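Local coordinates for protein oxalate--CoA ligase (Arabidopsis thaliana, PDB 5IE2) that belongs to the ANL superfamily of AMP-binding enzymes, with a large N-terminal and a small C-terminal domain, and holds ATP in this crystal, at residues A[420-434]-A[470-484]. Sequence-based numbering, arbitrary orientation.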
loop_
_atom_site.group_PDB
_atom_site.type_symbol
_atom_site.label_atom_id
_atom_site.label_comp_id
_atom_site.label_asym_id
_atom_site.label_seq_id
_atom_site.Cartn_x
_atom_site.Cartn_y
_atom_site.Cartn_z
ATOM N N LYS A 420 -8.224 6.225 -27.606
ATOM C CA LYS A 420 -7.691 6.298 -26.255
ATOM C C LYS A 420 -6.405 5.474 -26.132
ATOM O O LYS A 420 -6.337 4.323 -26.570
ATOM C CB LYS A 420 -8.723 5.851 -25.216
ATOM C CG LYS A 420 -10.007 6.675 -25.265
ATOM C CD LYS A 420 -10.758 6.564 -23.952
ATOM C CE LYS A 420 -11.884 7.586 -23.883
ATOM N NZ LYS A 420 -12.718 7.498 -25.125
ATOM N N ILE A 421 -5.373 6.105 -25.599
ATOM C CA ILE A 421 -4.095 5.456 -25.365
ATOM C C ILE A 421 -3.937 5.166 -23.890
ATOM O O ILE A 421 -4.229 6.003 -23.015
ATOM C CB ILE A 421 -2.907 6.303 -25.861
ATOM C CG1 ILE A 421 -3.121 6.688 -27.326
ATOM C CG2 ILE A 421 -1.558 5.566 -25.625
ATOM C CD1 ILE A 421 -2.188 7.846 -27.782
ATOM N N SER A 422 -3.492 3.945 -23.602
ATOM C CA SER A 422 -3.172 3.539 -22.232
ATOM C C SER A 422 -1.741 3.842 -21.856
ATOM O O SER A 422 -0.823 3.230 -22.394
ATOM C CB SER A 422 -3.394 2.039 -22.068
ATOM O OG SER A 422 -2.757 1.597 -20.884
ATOM N N PRO A 423 -1.532 4.745 -20.891
ATOM C CA PRO A 423 -0.168 5.044 -20.447
ATOM C C PRO A 423 0.529 3.828 -19.809
ATOM O O PRO A 423 1.745 3.700 -19.923
ATOM C CB PRO A 423 -0.368 6.148 -19.387
ATOM C CG PRO A 423 -1.682 6.748 -19.699
ATOM C CD PRO A 423 -2.535 5.653 -20.301
ATOM N N ILE A 424 -0.242 2.965 -19.162
ATOM C CA ILE A 424 0.282 1.681 -18.629
ATOM C C ILE A 424 0.999 0.867 -19.721
ATOM O O ILE A 424 2.144 0.377 -19.551
ATOM C CB ILE A 424 -0.899 0.821 -18.043
ATOM C CG1 ILE A 424 -1.363 1.438 -16.731
ATOM C CG2 ILE A 424 -0.492 -0.669 -17.824
ATOM C CD1 ILE A 424 -2.474 0.621 -16.063
ATOM N N GLU A 425 0.301 0.722 -20.846
ATOM C CA GLU A 425 0.813 -0.082 -21.967
ATOM C C GLU A 425 2.139 0.503 -22.492
ATOM O O GLU A 425 3.165 -0.214 -22.764
ATOM C CB GLU A 425 -0.214 -0.152 -23.113
ATOM C CG GLU A 425 0.256 -1.015 -24.277
ATOM C CD GLU A 425 -0.691 -1.051 -25.503
ATOM O OE1 GLU A 425 -1.669 -0.273 -25.575
ATOM O OE2 GLU A 425 -0.410 -1.864 -26.419
ATOM N N VAL A 426 2.117 1.821 -22.677
ATOM C CA VAL A 426 3.310 2.481 -23.237
ATOM C C VAL A 426 4.480 2.423 -22.235
ATOM O O VAL A 426 5.613 2.130 -22.651
ATOM C CB VAL A 426 3.008 3.939 -23.652
ATOM C CG1 VAL A 426 4.261 4.645 -24.160
ATOM C CG2 VAL A 426 1.954 3.980 -24.720
ATOM N N ASP A 427 4.217 2.632 -20.929
ATOM C CA ASP A 427 5.270 2.504 -19.895
ATOM C C ASP A 427 5.973 1.159 -19.970
ATOM O O ASP A 427 7.219 1.042 -19.795
ATOM C CB ASP A 427 4.720 2.583 -18.450
ATOM C CG ASP A 427 4.237 3.960 -18.034
ATOM O OD1 ASP A 427 4.420 4.925 -18.785
ATOM O OD2 ASP A 427 3.674 4.079 -16.901
ATOM N N ALA A 428 5.134 0.131 -20.117
ATOM C CA ALA A 428 5.668 -1.226 -20.163
ATOM C C ALA A 428 6.628 -1.345 -21.357
ATOM O O ALA A 428 7.662 -2.003 -21.270
ATOM C CB ALA A 428 4.540 -2.255 -20.269
ATOM N N VAL A 429 6.276 -0.721 -22.468
ATOM C CA VAL A 429 7.228 -0.783 -23.606
ATOM C C VAL A 429 8.518 -0.002 -23.311
ATOM O O VAL A 429 9.625 -0.468 -23.615
ATOM C CB VAL A 429 6.565 -0.275 -24.926
ATOM C CG1 VAL A 429 7.629 0.077 -26.007
ATOM C CG2 VAL A 429 5.520 -1.317 -25.474
ATOM N N LEU A 430 8.403 1.180 -22.730
ATOM C CA LEU A 430 9.610 2.001 -22.465
ATOM C C LEU A 430 10.601 1.254 -21.617
ATOM O O LEU A 430 11.817 1.310 -21.847
ATOM C CB LEU A 430 9.236 3.278 -21.746
ATOM C CG LEU A 430 8.403 4.196 -22.629
ATOM C CD1 LEU A 430 7.875 5.392 -21.797
ATOM C CD2 LEU A 430 9.281 4.622 -23.814
ATOM N N LEU A 431 10.091 0.560 -20.600
ATOM C CA LEU A 431 11.004 -0.169 -19.715
ATOM C C LEU A 431 11.751 -1.345 -20.382
ATOM O O LEU A 431 12.683 -1.900 -19.777
ATOM C CB LEU A 431 10.223 -0.720 -18.500
ATOM C CG LEU A 431 9.740 0.363 -17.539
ATOM C CD1 LEU A 431 9.022 -0.253 -16.309
ATOM C CD2 LEU A 431 10.890 1.250 -17.060
ATOM N N THR A 432 11.317 -1.768 -21.571
ATOM C CA THR A 432 12.037 -2.852 -22.264
ATOM C C THR A 432 13.197 -2.320 -23.105
ATOM O O THR A 432 13.968 -3.115 -23.642
ATOM C CB THR A 432 11.141 -3.711 -23.184
ATOM O OG1 THR A 432 10.712 -2.961 -24.320
ATOM C CG2 THR A 432 9.900 -4.204 -22.448
ATOM N N HIS A 433 13.313 -1.005 -23.247
ATOM C CA HIS A 433 14.454 -0.482 -24.005
ATOM C C HIS A 433 15.718 -0.758 -23.205
ATOM O O HIS A 433 15.750 -0.496 -22.015
ATOM C CB HIS A 433 14.323 1.004 -24.274
ATOM C CG HIS A 433 15.418 1.546 -25.137
ATOM N ND1 HIS A 433 16.714 1.698 -24.692
ATOM C CD2 HIS A 433 15.416 1.942 -26.432
ATOM C CE1 HIS A 433 17.463 2.173 -25.671
ATOM N NE2 HIS A 433 16.698 2.344 -26.735
ATOM N N PRO A 434 16.768 -1.291 -23.862
ATOM C CA PRO A 434 17.991 -1.738 -23.163
ATOM C C PRO A 434 18.611 -0.682 -22.268
ATOM O O PRO A 434 19.196 -1.035 -21.229
ATOM C CB PRO A 434 18.961 -2.064 -24.314
ATOM C CG PRO A 434 18.101 -2.357 -25.475
ATOM C CD PRO A 434 16.808 -1.566 -25.308
ATOM N N ILE A 470 14.500 6.490 -28.560
ATOM C CA ILE A 470 13.311 6.032 -27.800
ATOM C C ILE A 470 12.110 5.945 -28.708
ATOM O O ILE A 470 11.364 4.964 -28.703
ATOM C CB ILE A 470 12.976 6.969 -26.636
ATOM C CG1 ILE A 470 14.100 6.956 -25.598
ATOM C CG2 ILE A 470 11.654 6.525 -25.953
ATOM C CD1 ILE A 470 14.374 5.572 -24.993
ATOM N N LYS A 471 11.919 6.985 -29.501
ATOM C CA LYS A 471 10.805 6.999 -30.404
ATOM C C LYS A 471 10.909 5.864 -31.421
ATOM O O LYS A 471 9.921 5.198 -31.674
ATOM C CB LYS A 471 10.690 8.362 -31.099
ATOM C CG LYS A 471 10.143 9.449 -30.159
ATOM C CD LYS A 471 9.989 10.799 -30.878
ATOM C CE LYS A 471 8.736 10.846 -31.721
ATOM N NZ LYS A 471 8.469 12.212 -32.300
ATOM N N ALA A 472 12.085 5.642 -32.008
ATOM C CA ALA A 472 12.242 4.570 -32.990
ATOM C C ALA A 472 11.920 3.185 -32.392
ATOM O O ALA A 472 11.221 2.317 -33.014
ATOM C CB ALA A 472 13.688 4.590 -33.561
ATOM N N PHE A 473 12.427 2.996 -31.177
ATOM C CA PHE A 473 12.193 1.761 -30.457
ATOM C C PHE A 473 10.677 1.574 -30.209
ATOM O O PHE A 473 10.113 0.500 -30.435
ATOM C CB PHE A 473 12.977 1.775 -29.149
ATOM C CG PHE A 473 12.789 0.535 -28.319
ATOM C CD1 PHE A 473 13.577 -0.599 -28.536
ATOM C CD2 PHE A 473 11.811 0.498 -27.326
ATOM C CE1 PHE A 473 13.403 -1.746 -27.735
ATOM C CE2 PHE A 473 11.613 -0.623 -26.577
ATOM C CZ PHE A 473 12.411 -1.749 -26.760
ATOM N N CYS A 474 10.024 2.625 -29.721
ATOM C CA CYS A 474 8.568 2.598 -29.517
ATOM C C CYS A 474 7.832 2.284 -30.808
ATOM O O CYS A 474 6.869 1.541 -30.787
ATOM C CB CYS A 474 8.063 3.926 -28.963
ATOM S SG CYS A 474 8.514 4.160 -27.215
ATOM N N LYS A 475 8.283 2.845 -31.932
ATOM C CA LYS A 475 7.604 2.607 -33.210
ATOM C C LYS A 475 7.713 1.157 -33.630
ATOM O O LYS A 475 6.875 0.682 -34.417
ATOM C CB LYS A 475 8.162 3.498 -34.332
ATOM C CG LYS A 475 7.757 4.968 -34.218
ATOM C CD LYS A 475 8.689 5.835 -35.101
ATOM C CE LYS A 475 8.168 7.268 -35.319
ATOM N NZ LYS A 475 9.182 8.103 -36.048
ATOM N N LYS A 476 8.740 0.459 -33.131
ATOM C CA LYS A 476 8.815 -0.960 -33.480
ATOM C C LYS A 476 7.920 -1.871 -32.608
ATOM O O LYS A 476 7.715 -3.032 -32.923
ATOM C CB LYS A 476 10.285 -1.398 -33.466
ATOM C CG LYS A 476 10.912 -1.119 -34.855
ATOM C CD LYS A 476 12.453 -1.172 -34.900
ATOM C CE LYS A 476 12.978 -1.001 -36.353
ATOM N NZ LYS A 476 12.323 -1.913 -37.356
ATOM N N ASN A 477 7.314 -1.315 -31.569
ATOM C CA ASN A 477 6.647 -2.100 -30.550
ATOM C C ASN A 477 5.256 -1.604 -30.238
ATOM O O ASN A 477 4.603 -2.162 -29.362
ATOM C CB ASN A 477 7.473 -2.106 -29.265
ATOM C CG ASN A 477 8.753 -2.918 -29.417
ATOM O OD1 ASN A 477 8.698 -4.149 -29.425
ATOM N ND2 ASN A 477 9.888 -2.245 -29.607
ATOM N N LEU A 478 4.789 -0.576 -30.942
ATOM C CA LEU A 478 3.446 0.007 -30.659
ATOM C C LEU A 478 2.832 0.464 -31.974
ATOM O O LEU A 478 3.571 0.857 -32.855
ATOM C CB LEU A 478 3.564 1.203 -29.691
ATOM C CG LEU A 478 3.980 0.933 -28.261
ATOM C CD1 LEU A 478 4.430 2.182 -27.597
ATOM C CD2 LEU A 478 2.737 0.402 -27.518
ATOM N N ALA A 479 1.499 0.407 -32.120
ATOM C CA ALA A 479 0.809 1.068 -33.234
ATOM C C ALA A 479 1.248 2.537 -33.262
ATOM O O ALA A 479 1.388 3.133 -32.195
ATOM C CB ALA A 479 -0.735 0.964 -33.058
ATOM N N ALA A 480 1.369 3.133 -34.452
ATOM C CA ALA A 480 2.020 4.449 -34.574
ATOM C C ALA A 480 1.316 5.496 -33.701
ATOM O O ALA A 480 1.986 6.320 -33.092
ATOM C CB ALA A 480 2.079 4.889 -36.019
ATOM N N PHE A 481 -0.013 5.438 -33.582
ATOM C CA PHE A 481 -0.723 6.502 -32.856
ATOM C C PHE A 481 -0.387 6.520 -31.364
ATOM O O PHE A 481 -0.591 7.541 -30.698
ATOM C CB PHE A 481 -2.248 6.412 -33.057
ATOM C CG PHE A 481 -2.942 5.387 -32.204
ATOM C CD1 PHE A 481 -3.481 5.731 -30.968
ATOM C CD2 PHE A 481 -3.104 4.085 -32.663
ATOM C CE1 PHE A 481 -4.154 4.778 -30.158
ATOM C CE2 PHE A 481 -3.793 3.128 -31.878
ATOM C CZ PHE A 481 -4.321 3.480 -30.614
ATOM N N LYS A 482 0.161 5.419 -30.828
ATOM C CA LYS A 482 0.473 5.318 -29.415
ATOM C C LYS A 482 1.875 5.827 -29.050
ATOM O O LYS A 482 2.225 5.957 -27.875
ATOM C CB LYS A 482 0.368 3.859 -28.930
ATOM C CG LYS A 482 -0.986 3.211 -29.185
ATOM C CD LYS A 482 -0.970 1.759 -28.635
ATOM C CE LYS A 482 -2.294 1.077 -28.926
ATOM N NZ LYS A 482 -2.136 -0.315 -28.464
ATOM N N VAL A 483 2.672 6.112 -30.072
ATOM C CA VAL A 483 4.081 6.464 -29.857
ATOM C C VAL A 483 4.234 7.879 -29.262
ATOM O O VAL A 483 3.714 8.811 -29.852
ATOM C CB VAL A 483 4.841 6.395 -31.191
ATOM C CG1 VAL A 483 6.353 6.696 -30.983
ATOM C CG2 VAL A 483 4.670 5.026 -31.780
ATOM N N PRO A 484 4.952 8.028 -28.130
ATOM C CA PRO A 484 5.151 9.365 -27.539
ATOM C C PRO A 484 5.731 10.348 -28.590
ATOM O O PRO A 484 6.700 10.046 -29.295
ATOM C CB PRO A 484 6.141 9.121 -26.395
ATOM C CG PRO A 484 5.928 7.643 -26.007
ATOM C CD PRO A 484 5.571 6.953 -27.326
#
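H433 and F473 form the aromatic part of this contact, an edge-to-face pair in which the imidazole turns its edge to the phenyl face, the planes standing at 68°. H433 CD2 comes to 3.5 Å from F473 CG, and H433 CA lies over the same phenyl face in a CH-pi contact. With F473 CG anti to the backbone N (chi1 179°), the ring stretches from its helix into the type I turn from L430 to H433. There T432 OG1 sits in the ring plane, 3.2 Å from F473 CZ; this hydroxyl donates to V429 O, which also accepts from T432 N. The other phenyl face carries N477 ND2 over its centre, held there by its hydrogen bond to F473 O. I470 CD1 packs on one face of the imidazole, whose ND1 accepts a hydrogen bond from the backbone N of D435.

Apolar packing continues along helix 423-430 and the strand end before it. L430 CD2 reaches C474 SG at 3.5 Å and also touches I470 CG2, V429 CG2 meets L478 tip to tip, and V426 CG1 meets P484 CG likewise. I421 slides past F481, CG1 to CE1 3.6 Å. Strand 450-459 adds I453 and C455 to this core.

A single salt bridge crosses the contact. The extended K482 chain meets E425 at about a right angle, NZ lying 2.9 Å from OE1 on its syn side, with a weak hydrogen bond from NZ to E425 OE2.

The axes of helices 423-430 and 470-477 pass 10.4 Å apart at 115°, and the two segments join within the C-terminal domain mainly through apolar and aromatic groups, while one partly exposed charged pair adds directional bonding.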